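Local structure of sensor protein CzcS (Pseudomonas aeruginosa, 5GPO) at residues L51-L56 / M65-Q70; D57-Q62 / N116-Q121; N78-A83 / V93-S98; A89-F94 / G109-M114. The protein is a zinc-responsive histidine kinase, probably of a two-component regulatory system, represented here by its zinc-binding sensor domain. All blocks are in the same frame, centred on the assembly; numbering follows the deposited sequence. Where two conformers were deposited one is given.

How the contacts relate
From the N terminus, two helices lead into an antiparallel sheet with strand order 2-1-5-4-3. Contact 1 closes the first hairpin, strands 51-57 and 63-68, at one edge of that sheet. Contact 2 opens inside this hairpin's loop and ends on strand 119-127, so the two cross, and Leu56 and Gln121 join them where the strands are neighbours. Contacts 3 and 4 both fall within the long span of contact 2. Contact 3 closes the connection between helix 75-86 and strand 93-98, laying the helix on the sheet; contact 4 reuses Val93 and Phe94 to close the second hairpin, tied to contact 2 through Ser111 and Gln121.

Contact 1: L51-L56 / M65-Q70; sequences LHLSIL and MSFGDQ
The imidazole of His52 carries the carbonyl oxygen Phe67 O over one face, displaced toward the rim so that ring atom CD2 comes to 3.3 Å from Phe67 O. The hydroxyls of Ser54 and Ser66 lie at the ring's edge, Ser66 OG approaching His52 CE1. The phenyl of Phe67 is approached obliquely by a methyl, Leu53 CD2 standing 3.8 Å from Phe67 CZ. These groups decorate a beta hairpin, strands 51-57 and 63-68, whose segments run almost exactly antiparallel (178°) at one edge of the sensor domain's sheet. Two hydrogen-bonded pairs, Leu53 with Phe67 and Ile55 with Met65, each exchange both backbone bonds, and the straightest runs from Leu53 N to Phe67 O (2.9 Å), nearly along the C=O axis. Side chains of both pairs emerge on the same face and lie alongside one another. Phe67 takes the crowded rotamer, CG between the backbone N and the carbonyl carbon (chi1 48°), which swings its ring against the Leu53 branch. That face meets the second subunit: Ile55 and Met65 rest on Leu41 of the second subunit and Phe67 on its Ala38, with a zinc ion about 9 Å from the Phe67 side chain. Toward the hairpin's open end the strands pinch together at Gly68, whose CA lies 4.1 Å from His52 CA. Asp69 fastens the exit, its OD1 and OD2 accepting from Ala71 N and Gly50 N, while Asp69 N donates to Leu51 O over a short 2.7 Å, from above the carbonyl plane.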
loop_
_atom_site.group_PDB
_atom_site.type_symbol
_atom_site.label_atom_id
_atom_site.label_comp_id
_atom_site.label_asym_id
_atom_site.label_seq_id
_atom_site.Cartn_x
_atom_site.Cartn_y
_atom_site.Cartn_z
ATOM N N LEU B 51 5.554 -0.678 -2.609
ATOM C CA LEU B 51 6.054 -1.822 -1.877
ATOM C C LEU B 51 5.528 -3.083 -2.550
ATOM O O LEU B 51 4.438 -3.087 -3.132
ATOM C CB LEU B 51 5.612 -1.743 -0.409
ATOM C CG LEU B 51 6.052 -0.554 0.445
ATOM C CD1 LEU B 51 5.103 -0.412 1.613
ATOM C CD2 LEU B 51 7.476 -0.779 0.961
ATOM N N HIS B 52 6.326 -4.148 -2.514
ATOM C CA HIS B 52 5.870 -5.420 -3.044
ATOM C C HIS B 52 6.281 -6.527 -2.085
ATOM O O HIS B 52 7.360 -6.473 -1.488
ATOM C CB HIS B 52 6.437 -5.684 -4.442
ATOM C CG HIS B 52 5.855 -6.899 -5.103
ATOM N ND1 HIS B 52 6.379 -8.160 -4.925
ATOM C CD2 HIS B 52 4.790 -7.048 -5.929
ATOM C CE1 HIS B 52 5.672 -9.036 -5.620
ATOM N NE2 HIS B 52 4.697 -8.387 -6.236
ATOM N N LEU B 53 5.398 -7.498 -1.898
ATOM C CA LEU B 53 5.685 -8.582 -0.964
ATOM C C LEU B 53 5.489 -9.929 -1.638
ATOM O O LEU B 53 4.428 -10.189 -2.220
ATOM C CB LEU B 53 4.807 -8.469 0.283
ATOM C CG LEU B 53 5.031 -9.523 1.383
ATOM C CD1 LEU B 53 6.491 -9.540 1.833
ATOM C CD2 LEU B 53 4.110 -9.257 2.563
ATOM N N SER B 54 6.525 -10.769 -1.577
ATOM C CA SER B 54 6.496 -12.129 -2.107
ATOM C C SER B 54 6.753 -13.101 -0.980
ATOM O O SER B 54 7.740 -12.963 -0.241
ATOM C CB SER B 54 7.549 -12.337 -3.199
ATOM O OG SER B 54 7.220 -11.666 -4.390
ATOM N N ILE B 55 5.877 -14.089 -0.833
ATOM C CA ILE B 55 6.014 -15.116 0.184
ATOM C C ILE B 55 5.979 -16.460 -0.514
ATOM O O ILE B 55 5.007 -16.767 -1.211
ATOM C CB ILE B 55 4.912 -14.988 1.240
ATOM C CG1 ILE B 55 5.126 -13.652 1.959
ATOM C CG2 ILE B 55 4.937 -16.179 2.203
ATOM C CD1 ILE B 55 4.386 -13.521 3.210
ATOM N N LEU B 56 7.059 -17.235 -0.370
ATOM C CA LEU B 56 7.239 -18.521 -1.037
ATOM C C LEU B 56 7.289 -19.627 0.002
ATOM O O LEU B 56 7.897 -19.456 1.062
ATOM C CB LEU B 56 8.549 -18.569 -1.836
ATOM C CG LEU B 56 8.939 -17.325 -2.627
ATOM C CD1 LEU B 56 10.266 -17.542 -3.325
ATOM C CD2 LEU B 56 7.855 -17.012 -3.612
ATOM N N MET B 65 2.006 -16.229 -1.528
ATOM C CA MET B 65 1.333 -14.938 -1.623
ATOM C C MET B 65 2.206 -13.984 -2.412
ATOM O O MET B 65 3.429 -13.999 -2.273
ATOM C CB MET B 65 1.068 -14.297 -0.264
ATOM C CG MET B 65 0.313 -15.104 0.741
ATOM S SD MET B 65 0.379 -14.102 2.239
ATOM C CE MET B 65 -0.216 -15.276 3.444
ATOM N N SER B 66 1.569 -13.142 -3.215
ATOM C CA SER B 66 2.276 -12.128 -3.977
ATOM C C SER B 66 1.327 -10.951 -4.155
ATOM O O SER B 66 0.207 -11.144 -4.630
ATOM C CB SER B 66 2.726 -12.694 -5.323
ATOM O OG SER B 66 3.422 -11.728 -6.077
ATOM N N PHE B 67 1.742 -9.755 -3.726
ATOM C CA PHE B 67 0.927 -8.567 -3.961
ATOM C C PHE B 67 1.769 -7.309 -3.777
ATOM O O PHE B 67 2.866 -7.342 -3.227
ATOM C CB PHE B 67 -0.298 -8.535 -3.037
ATOM C CG PHE B 67 0.017 -8.805 -1.597
ATOM C CD1 PHE B 67 0.545 -7.808 -0.786
ATOM C CD2 PHE B 67 -0.230 -10.049 -1.042
ATOM C CE1 PHE B 67 0.825 -8.048 0.548
ATOM C CE2 PHE B 67 0.050 -10.302 0.292
ATOM C CZ PHE B 67 0.574 -9.298 1.092
ATOM N N GLY B 68 1.219 -6.188 -4.234
ATOM C CA GLY B 68 1.910 -4.925 -4.109
ATOM C C GLY B 68 2.151 -4.291 -5.459
ATOM O O GLY B 68 1.475 -4.604 -6.447
ATOM N N ASP B 69 3.167 -3.441 -5.501
ATOM C CA ASP B 69 3.476 -2.551 -6.610
ATOM C C ASP B 69 4.511 -3.202 -7.531
ATOM O O ASP B 69 5.600 -3.567 -7.084
ATOM C CB ASP B 69 4.008 -1.241 -6.024
ATOM C CG ASP B 69 4.022 -0.100 -7.013
ATOM O OD1 ASP B 69 4.288 -0.341 -8.215
ATOM O OD2 ASP B 69 3.797 1.047 -6.549
ATOM N N GLN B 70 4.195 -3.332 -8.821
ATOM C CA GLN B 70 5.195 -3.915 -9.711
ATOM C C GLN B 70 6.367 -2.972 -9.953
ATOM O O GLN B 70 7.439 -3.429 -10.352
ATOM C CB GLN B 70 4.579 -4.320 -11.050
ATOM C CG GLN B 70 4.003 -5.751 -11.081
ATOM C CD GLN B 70 5.024 -6.863 -10.885
ATOM O OE1 GLN B 70 6.160 -6.775 -11.350
ATOM N NE2 GLN B 70 4.614 -7.929 -10.181
#

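Contact 2: D57-Q62 / N116-Q121; sequences DSRSGQ and NGTPVQ
An Asx turn shapes the tip of the first hairpin: Asp57 OD1 accepts from Arg59 N at 3.0 Å through its anti lone pair. The same oxygen turns its syn lone pair to Arg59 NE (2.9 Å), and Asp57 OD2 takes Arg59 NH2 (2.9 Å) in a salt bridge. Gripped side-on by two nitrogens, the carboxylate lies essentially in the guanidinium plane, so the rotation of both groups is fixed. With three bonds from one arginine, the aspartate would be expected to stay ionised. The bend at Arg59 chi3 (-62°) brings the side chain back across the loop, over Pro119. There Pro119 CD lies over one guanidinium face, and Pro119 CG stands 3.7 Å from Arg59 CD, the two side chains crossing at about a right angle. Thr118 CG2 touches both members of the ion pair, and a water near the guanidinium edge reaches Thr118 OG1. In the five-stranded sheet this loop flanks the start of strand 119-127, where Asp57 and Val120 form an antiparallel non-hydrogen-bonded pair. Ser58 N donates to Pro119 O (2.8 Å), rising 33° out of the carbonyl plane. The side chain of Ser58 points into the partner strand: CB sits on Pro119 CB, and OG settles beside Gln121 CG at 3.5 Å. Gln121 sends its own OE1 the other way, to Ser111 on the next strand. The opposite segment opens with a second Asx turn, in which Asn116 OD1 accepts from Thr118 N at 3.2 Å.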
loop_
_atom_site.group_PDB
_atom_site.type_symbol
_atom_site.label_atom_id
_atom_site.label_comp_id
_atom_site.label_asym_id
_atom_site.label_seq_id
_atom_site.Cartn_x
_atom_site.Cartn_y
_atom_site.Cartn_z
ATOM N N ASP B 57 6.651 -20.758 -0.310
ATOM C CA ASP B 57 6.876 -21.995 0.438
ATOM C C ASP B 57 8.345 -22.411 0.339
ATOM O O ASP B 57 8.861 -22.662 -0.759
ATOM C CB ASP B 57 5.951 -23.088 -0.118
ATOM C CG ASP B 57 5.759 -24.268 0.842
ATOM O OD1 ASP B 57 6.754 -24.857 1.291
ATOM O OD2 ASP B 57 4.600 -24.618 1.135
ATOM N N SER B 58 9.025 -22.470 1.494
ATOM C CA SER B 58 10.434 -22.844 1.534
ATOM C C SER B 58 10.676 -24.242 0.982
ATOM O O SER B 58 11.765 -24.529 0.490
ATOM C CB SER B 58 10.965 -22.799 2.969
ATOM O OG SER B 58 10.944 -21.483 3.511
ATOM N N ARG B 59 9.701 -25.133 1.104
ATOM C CA ARG B 59 9.959 -26.526 0.741
ATOM C C ARG B 59 9.925 -26.734 -0.762
ATOM O O ARG B 59 10.717 -27.519 -1.300
ATOM C CB ARG B 59 8.955 -27.425 1.454
ATOM C CG ARG B 59 9.015 -27.253 2.958
ATOM C CD ARG B 59 7.756 -27.760 3.615
ATOM N NE ARG B 59 6.572 -27.020 3.197
ATOM C CZ ARG B 59 5.348 -27.270 3.650
ATOM N NH1 ARG B 59 5.164 -28.243 4.534
ATOM N NH2 ARG B 59 4.314 -26.560 3.229
ATOM N N SER B 60 9.045 -26.014 -1.465
ATOM C CA SER B 60 8.856 -26.190 -2.900
ATOM C C SER B 60 9.378 -25.039 -3.749
ATOM O O SER B 60 9.564 -25.217 -4.951
ATOM C CB SER B 60 7.367 -26.377 -3.217
ATOM O OG SER B 60 6.611 -25.216 -2.889
ATOM N N GLY B 61 9.626 -23.876 -3.165
ATOM C CA GLY B 61 9.889 -22.700 -3.960
ATOM C C GLY B 61 8.658 -22.052 -4.553
ATOM O O GLY B 61 8.786 -21.032 -5.234
ATOM N N GLN B 62 7.477 -22.593 -4.308
ATOM C CA GLN B 62 6.307 -22.066 -5.004
ATOM C C GLN B 62 5.750 -20.838 -4.284
ATOM O O GLN B 62 5.715 -20.795 -3.051
ATOM C CB GLN B 62 5.234 -23.148 -5.122
ATOM C CG GLN B 62 5.652 -24.300 -6.052
ATOM C CD GLN B 62 5.548 -23.932 -7.518
ATOM O OE1 GLN B 62 4.570 -23.327 -7.940
ATOM N NE2 GLN B 62 6.566 -24.283 -8.301
ATOM N N ASN B 116 0.637 -21.655 11.063
ATOM C CA ASN B 116 0.114 -22.969 10.726
ATOM C C ASN B 116 1.209 -23.988 10.415
ATOM O O ASN B 116 0.887 -25.110 10.020
ATOM C CB ASN B 116 -0.861 -22.864 9.546
ATOM C CG ASN B 116 -0.247 -22.189 8.325
ATOM O OD1 ASN B 116 0.971 -22.214 8.121
ATOM N ND2 ASN B 116 -1.098 -21.588 7.498
ATOM N N GLY B 117 2.482 -23.630 10.583
ATOM C CA GLY B 117 3.588 -24.541 10.402
ATOM C C GLY B 117 4.349 -24.381 9.095
ATOM O O GLY B 117 5.449 -24.932 8.971
ATOM N N THR B 118 3.807 -23.654 8.124
ATOM C CA THR B 118 4.458 -23.604 6.802
ATOM C C THR B 118 5.768 -22.835 6.878
ATOM O O THR B 118 5.760 -21.666 7.290
ATOM C CB THR B 118 3.558 -22.950 5.753
ATOM O OG1 THR B 118 2.283 -23.598 5.714
ATOM C CG2 THR B 118 4.217 -23.045 4.361
ATOM N N PRO B 119 6.900 -23.416 6.472
ATOM C CA PRO B 119 8.136 -22.630 6.386
ATOM C C PRO B 119 8.127 -21.815 5.100
ATOM O O PRO B 119 7.855 -22.345 4.017
ATOM C CB PRO B 119 9.241 -23.695 6.382
ATOM C CG PRO B 119 8.591 -24.880 5.774
ATOM C CD PRO B 119 7.133 -24.838 6.158
ATOM N N VAL B 120 8.388 -20.513 5.228
ATOM C CA VAL B 120 8.274 -19.599 4.100
ATOM C C VAL B 120 9.522 -18.737 3.989
ATOM O O VAL B 120 10.235 -18.491 4.973
ATOM C CB VAL B 120 7.008 -18.700 4.175
ATOM C CG1 VAL B 120 5.722 -19.542 4.070
ATOM C CG2 VAL B 120 7.012 -17.778 5.431
ATOM N N GLN B 121 9.792 -18.290 2.768
ATOM C CA GLN B 121 10.789 -17.267 2.494
ATOM C C GLN B 121 10.048 -15.996 2.105
ATOM O O GLN B 121 9.138 -16.043 1.269
ATOM C CB GLN B 121 11.742 -17.676 1.367
ATOM C CG GLN B 121 12.417 -19.040 1.527
ATOM C CD GLN B 121 13.624 -19.006 2.449
ATOM O OE1 GLN B 121 13.769 -18.106 3.271
ATOM N NE2 GLN B 121 14.504 -19.994 2.306
HETATM O O HOH W 1 1.140 -25.467 3.567
#

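Contact 3: N78-A83 / V93-S98; sequences NRALLA and VFQSWS
A helix packs against an edge strand here: segment 78-83 of helix 75-86 runs roughly antiparallel to strand 93-98 (155°), the two axes approaching to 9.1 Å. Leu81 and Ala80 on the helix meet Val93, Gln95 and Trp97 on the strand. Leu81, its CG anti to the backbone N, slides past Val93 in the opposite direction and brings CD1 to 3.5 Å from Val93 CG1, a close apolar meeting. The preceding residue, Ala80, points its CB at the six-membered ring of Trp97, obliquely, with Ala80 CB 3.5 Å from Trp97 CZ3. Between these apolar spots stands Gln95, extended from the strand (chi1 179°) so that its amide arrives at the helix backbone. Its NE2 lies 3.3 Å from Leu81 N, two donors that cannot bond each other; the amide hydrogen goes instead to Ala77 O, one residue before the segment. The other end of the amide is served by water, which donates to Gln95 OE1 (3.0 Å) and to Asn78 OD1 (2.5 Å). Asn78 and Leu81 continue across the sheet to Leu123. Such a helix laid over one face of a five-stranded antiparallel sheet with order 2-1-5-4-3 is consistent with the PAS-like (PDC) fold of periplasmic sensor domains.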
loop_
_atom_site.group_PDB
_atom_site.type_symbol
_atom_site.label_atom_id
_atom_site.label_comp_id
_atom_site.label_asym_id
_atom_site.label_seq_id
_atom_site.Cartn_x
_atom_site.Cartn_y
_atom_site.Cartn_z
ATOM N N ASN B 78 14.621 -10.572 -7.110
ATOM C CA ASN B 78 14.052 -11.590 -6.228
ATOM C C ASN B 78 14.764 -12.928 -6.395
ATOM O O ASN B 78 15.045 -13.617 -5.407
ATOM C CB ASN B 78 12.554 -11.738 -6.501
ATOM C CG ASN B 78 11.729 -10.719 -5.760
ATOM O OD1 ASN B 78 12.266 -9.796 -5.145
ATOM N ND2 ASN B 78 10.409 -10.881 -5.807
ATOM N N ARG B 79 15.083 -13.307 -7.639
ATOM C CA ARG B 79 15.822 -14.548 -7.864
ATOM C C ARG B 79 17.178 -14.511 -7.152
ATOM O O ARG B 79 17.547 -15.462 -6.447
ATOM C CB ARG B 79 15.979 -14.779 -9.373
ATOM C CG ARG B 79 16.681 -16.084 -9.751
ATOM C CD ARG B 79 16.631 -16.353 -11.260
ATOM N NE ARG B 79 15.275 -16.657 -11.724
ATOM C CZ ARG B 79 14.614 -15.952 -12.642
ATOM N NH1 ARG B 79 15.190 -14.908 -13.225
ATOM N NH2 ARG B 79 13.383 -16.304 -12.992
ATOM N N ALA B 80 17.894 -13.383 -7.251
ATOM C CA ALA B 80 19.199 -13.268 -6.601
ATOM C C ALA B 80 19.069 -13.281 -5.079
ATOM O O ALA B 80 19.876 -13.919 -4.388
ATOM C CB ALA B 80 19.913 -12.000 -7.070
ATOM N N LEU B 81 18.059 -12.583 -4.544
ATOM C CA LEU B 81 17.840 -12.564 -3.099
ATOM C C LEU B 81 17.433 -13.937 -2.582
ATOM O O LEU B 81 17.937 -14.391 -1.548
ATOM C CB LEU B 81 16.767 -11.530 -2.751
ATOM C CG LEU B 81 16.400 -11.433 -1.274
ATOM C CD1 LEU B 81 17.631 -11.173 -0.445
ATOM C CD2 LEU B 81 15.381 -10.316 -1.081
ATOM N N LEU B 82 16.516 -14.611 -3.286
ATOM C CA LEU B 82 16.103 -15.948 -2.883
ATOM C C LEU B 82 17.281 -16.908 -2.894
ATOM O O LEU B 82 17.363 -17.808 -2.049
ATOM C CB LEU B 82 15.002 -16.467 -3.813
ATOM C CG LEU B 82 14.644 -17.945 -3.635
ATOM C CD1 LEU B 82 14.115 -18.165 -2.214
ATOM C CD2 LEU B 82 13.604 -18.374 -4.666
ATOM N N ALA B 83 18.215 -16.712 -3.826
ATOM C CA ALA B 83 19.385 -17.579 -3.887
ATOM C C ALA B 83 20.304 -17.332 -2.699
ATOM O O ALA B 83 20.904 -18.271 -2.163
ATOM C CB ALA B 83 20.126 -17.368 -5.206
ATOM N N VAL B 93 18.726 -10.783 4.886
ATOM C CA VAL B 93 19.596 -10.479 3.755
ATOM C C VAL B 93 19.084 -9.217 3.068
ATOM O O VAL B 93 17.901 -9.123 2.727
ATOM C CB VAL B 93 19.643 -11.656 2.761
ATOM C CG1 VAL B 93 20.520 -11.307 1.576
ATOM C CG2 VAL B 93 20.155 -12.929 3.443
ATOM N N PHE B 94 19.978 -8.257 2.847
ATOM C CA PHE B 94 19.661 -7.017 2.163
ATOM C C PHE B 94 20.166 -7.073 0.734
ATOM O O PHE B 94 21.205 -7.670 0.437
ATOM C CB PHE B 94 20.287 -5.807 2.860
ATOM C CG PHE B 94 19.536 -5.354 4.067
ATOM C CD1 PHE B 94 18.488 -4.452 3.940
ATOM C CD2 PHE B 94 19.873 -5.820 5.327
ATOM C CE1 PHE B 94 17.782 -4.020 5.061
ATOM C CE2 PHE B 94 19.180 -5.389 6.449
ATOM C CZ PHE B 94 18.128 -4.490 6.312
ATOM N N GLN B 95 19.427 -6.423 -0.153
ATOM C CA GLN B 95 19.815 -6.396 -1.552
ATOM C C GLN B 95 19.468 -5.041 -2.127
ATOM O O GLN B 95 18.309 -4.624 -2.069
ATOM C CB GLN B 95 19.110 -7.495 -2.331
ATOM C CG GLN B 95 19.459 -7.494 -3.792
ATOM C CD GLN B 95 18.462 -8.287 -4.580
ATOM O OE1 GLN B 95 17.282 -7.914 -4.663
ATOM N NE2 GLN B 95 18.906 -9.400 -5.144
ATOM N N SER B 96 20.468 -4.350 -2.659
ATOM C CA SER B 96 20.215 -3.224 -3.534
ATOM C C SER B 96 20.312 -3.716 -4.969
ATOM O O SER B 96 21.019 -4.684 -5.262
ATOM C CB SER B 96 21.190 -2.078 -3.273
ATOM O OG SER B 96 21.145 -1.693 -1.908
ATOM N N TRP B 97 19.551 -3.079 -5.853
ATOM C CA TRP B 97 19.446 -3.542 -7.228
ATOM C C TRP B 97 19.112 -2.353 -8.108
ATOM O O TRP B 97 18.319 -1.493 -7.715
ATOM C CB TRP B 97 18.373 -4.630 -7.358
ATOM C CG TRP B 97 18.478 -5.480 -8.592
ATOM C CD1 TRP B 97 17.931 -5.218 -9.821
ATOM C CD2 TRP B 97 19.160 -6.728 -8.713
ATOM N NE1 TRP B 97 18.232 -6.235 -10.695
ATOM C CE2 TRP B 97 18.986 -7.172 -10.044
ATOM C CE3 TRP B 97 19.900 -7.519 -7.827
ATOM C CZ2 TRP B 97 19.530 -8.373 -10.511
ATOM C CZ3 TRP B 97 20.435 -8.719 -8.287
ATOM C CH2 TRP B 97 20.250 -9.131 -9.622
ATOM N N SER B 98 19.717 -2.283 -9.286
ATOM C CA SER B 98 19.401 -1.182 -10.212
ATOM C C SER B 98 19.220 -1.650 -11.623
ATOM O O SER B 98 19.846 -2.571 -12.016
ATOM C CB SER B 98 20.489 -0.134 -10.226
ATOM O OG SER B 98 21.692 -0.764 -9.991
HETATM O O HOH W 2 14.331 -8.526 -4.511
#

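Contact 4: A89-F94 / G109-M114; sequences ARQPVF and GASMRM
The second beta hairpin, strands 93-98 and 104-113, has its open end here, where the first strand of the pair is just beginning. Val93 and Gly109 form an antiparallel hydrogen-bonded pair, Val93 N giving to Gly109 O at 3.0 Å and Gly109 N returning to Val93 O at 2.9 Å, both in the carbonyl plane. Before Val93 the backbone pairing stops at Pro92, which follows a cis peptide bond and lays its CB near Ala110 CB. Gln91 resumes the link with its side chain. Extended beyond CG (chi2 -168°), it crosses to Ser111 and meets it twice. Gln91 OE1 accepts from Ser111 N at 2.8 Å, a nearly straight bond whose donor stands 38° out of the amide carbonyl plane. Gln91 NE2 donates to Ser111 OG at 2.9 Å, this time in the amide plane. A water donates both to Gln91 OE1 and to Ser111 O. On the neighbouring strand Gln121 OE1 is bonded to the same serine hydroxyl. Since an amide oxygen can only accept, Ser111 OG would receive from Gln91 and give to Gln121, a relay in which each bond should polarise the next.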
loop_
_atom_site.group_PDB
_atom_site.type_symbol
_atom_site.label_atom_id
_atom_site.label_comp_id
_atom_site.label_asym_id
_atom_site.label_seq_id
_atom_site.Cartn_x
_atom_site.Cartn_y
_atom_site.Cartn_z
ATOM N N ALA B 89 22.954 -17.451 3.684
ATOM C CA ALA B 89 23.493 -16.146 4.046
ATOM C C ALA B 89 22.881 -15.677 5.365
ATOM O O ALA B 89 21.767 -16.064 5.734
ATOM C CB ALA B 89 23.220 -15.114 2.945
ATOM N N ARG B 90 23.630 -14.845 6.088
ATOM C CA ARG B 90 23.129 -14.303 7.346
ATOM C C ARG B 90 21.838 -13.531 7.112
ATOM O O ARG B 90 21.727 -12.762 6.156
ATOM C CB ARG B 90 24.171 -13.389 7.985
ATOM N N GLN B 91 20.862 -13.740 7.989
ATOM C CA GLN B 91 19.555 -13.099 7.851
ATOM C C GLN B 91 19.339 -11.999 8.886
ATOM O O GLN B 91 19.859 -12.083 10.002
ATOM C CB GLN B 91 18.447 -14.138 7.955
ATOM C CG GLN B 91 18.540 -15.222 6.892
ATOM C CD GLN B 91 17.282 -16.058 6.829
ATOM O OE1 GLN B 91 16.301 -15.769 7.516
ATOM N NE2 GLN B 91 17.297 -17.093 5.994
ATOM N N PRO B 92 18.563 -10.958 8.522
ATOM C CA PRO B 92 17.959 -10.777 7.197
ATOM C C PRO B 92 18.994 -10.400 6.128
ATOM O O PRO B 92 20.028 -9.815 6.445
ATOM C CB PRO B 92 16.939 -9.655 7.431
ATOM C CG PRO B 92 17.484 -8.886 8.585
ATOM C CD PRO B 92 18.139 -9.911 9.471
ATOM N N VAL B 93 18.726 -10.783 4.886
ATOM C CA VAL B 93 19.596 -10.479 3.755
ATOM C C VAL B 93 19.084 -9.217 3.068
ATOM O O VAL B 93 17.901 -9.123 2.727
ATOM C CB VAL B 93 19.643 -11.656 2.761
ATOM C CG1 VAL B 93 20.520 -11.307 1.576
ATOM C CG2 VAL B 93 20.155 -12.929 3.443
ATOM N N PHE B 94 19.978 -8.257 2.847
ATOM C CA PHE B 94 19.661 -7.017 2.163
ATOM C C PHE B 94 20.166 -7.073 0.734
ATOM O O PHE B 94 21.205 -7.670 0.437
ATOM C CB PHE B 94 20.287 -5.807 2.860
ATOM C CG PHE B 94 19.536 -5.354 4.067
ATOM C CD1 PHE B 94 18.488 -4.452 3.940
ATOM C CD2 PHE B 94 19.873 -5.820 5.327
ATOM C CE1 PHE B 94 17.782 -4.020 5.061
ATOM C CE2 PHE B 94 19.180 -5.389 6.449
ATOM C CZ PHE B 94 18.128 -4.490 6.312
ATOM N N GLY B 109 15.144 -9.924 2.702
ATOM C CA GLY B 109 14.599 -11.264 2.720
ATOM C C GLY B 109 14.902 -11.985 4.020
ATOM O O GLY B 109 15.943 -11.776 4.638
ATOM N N ALA B 110 13.966 -12.838 4.432
ATOM C CA ALA B 110 14.215 -13.676 5.594
ATOM C C ALA B 110 13.349 -14.925 5.535
ATOM O O ALA B 110 12.282 -14.952 4.914
ATOM C CB ALA B 110 13.972 -12.914 6.907
ATOM N N SER B 111 13.827 -15.968 6.203
ATOM C CA SER B 111 13.035 -17.171 6.392
ATOM C C SER B 111 12.156 -16.993 7.620
ATOM O O SER B 111 12.574 -16.384 8.614
ATOM C CB SER B 111 13.923 -18.408 6.548
ATOM O OG SER B 111 14.827 -18.552 5.465
ATOM N N MET B 112 10.923 -17.489 7.527
ATOM C CA MET B 112 9.962 -17.429 8.621
ATOM C C MET B 112 9.248 -18.763 8.710
ATOM O O MET B 112 9.361 -19.612 7.823
ATOM C CB MET B 112 8.944 -16.296 8.430
ATOM C CG MET B 112 9.607 -14.955 8.400
ATOM S SD MET B 112 8.471 -13.579 8.337
ATOM C CE MET B 112 9.677 -12.273 8.061
ATOM N N ARG B 113 8.515 -18.951 9.803
ATOM C CA ARG B 113 7.589 -20.069 9.914
ATOM C C ARG B 113 6.220 -19.506 10.242
ATOM O O ARG B 113 6.036 -18.895 11.301
ATOM C CB ARG B 113 8.019 -21.081 10.976
ATOM C CG ARG B 113 7.099 -22.302 11.018
ATOM C CD ARG B 113 7.736 -23.436 11.796
ATOM N NE ARG B 113 9.050 -23.786 11.257
ATOM C CZ ARG B 113 9.260 -24.688 10.301
ATOM N NH1 ARG B 113 8.244 -25.352 9.769
ATOM N NH2 ARG B 113 10.495 -24.928 9.880
ATOM N N MET B 114 5.277 -19.703 9.329
ATOM C CA MET B 114 3.913 -19.264 9.539
ATOM C C MET B 114 3.299 -20.016 10.713
ATOM O O MET B 114 3.754 -21.097 11.101
ATOM C CB MET B 114 3.095 -19.470 8.268
ATOM C CG MET B 114 3.603 -18.646 7.098
ATOM S SD MET B 114 2.499 -18.711 5.694
ATOM C CE MET B 114 0.951 -18.188 6.447
HETATM O O HOH W 3 15.081 -15.086 10.183
#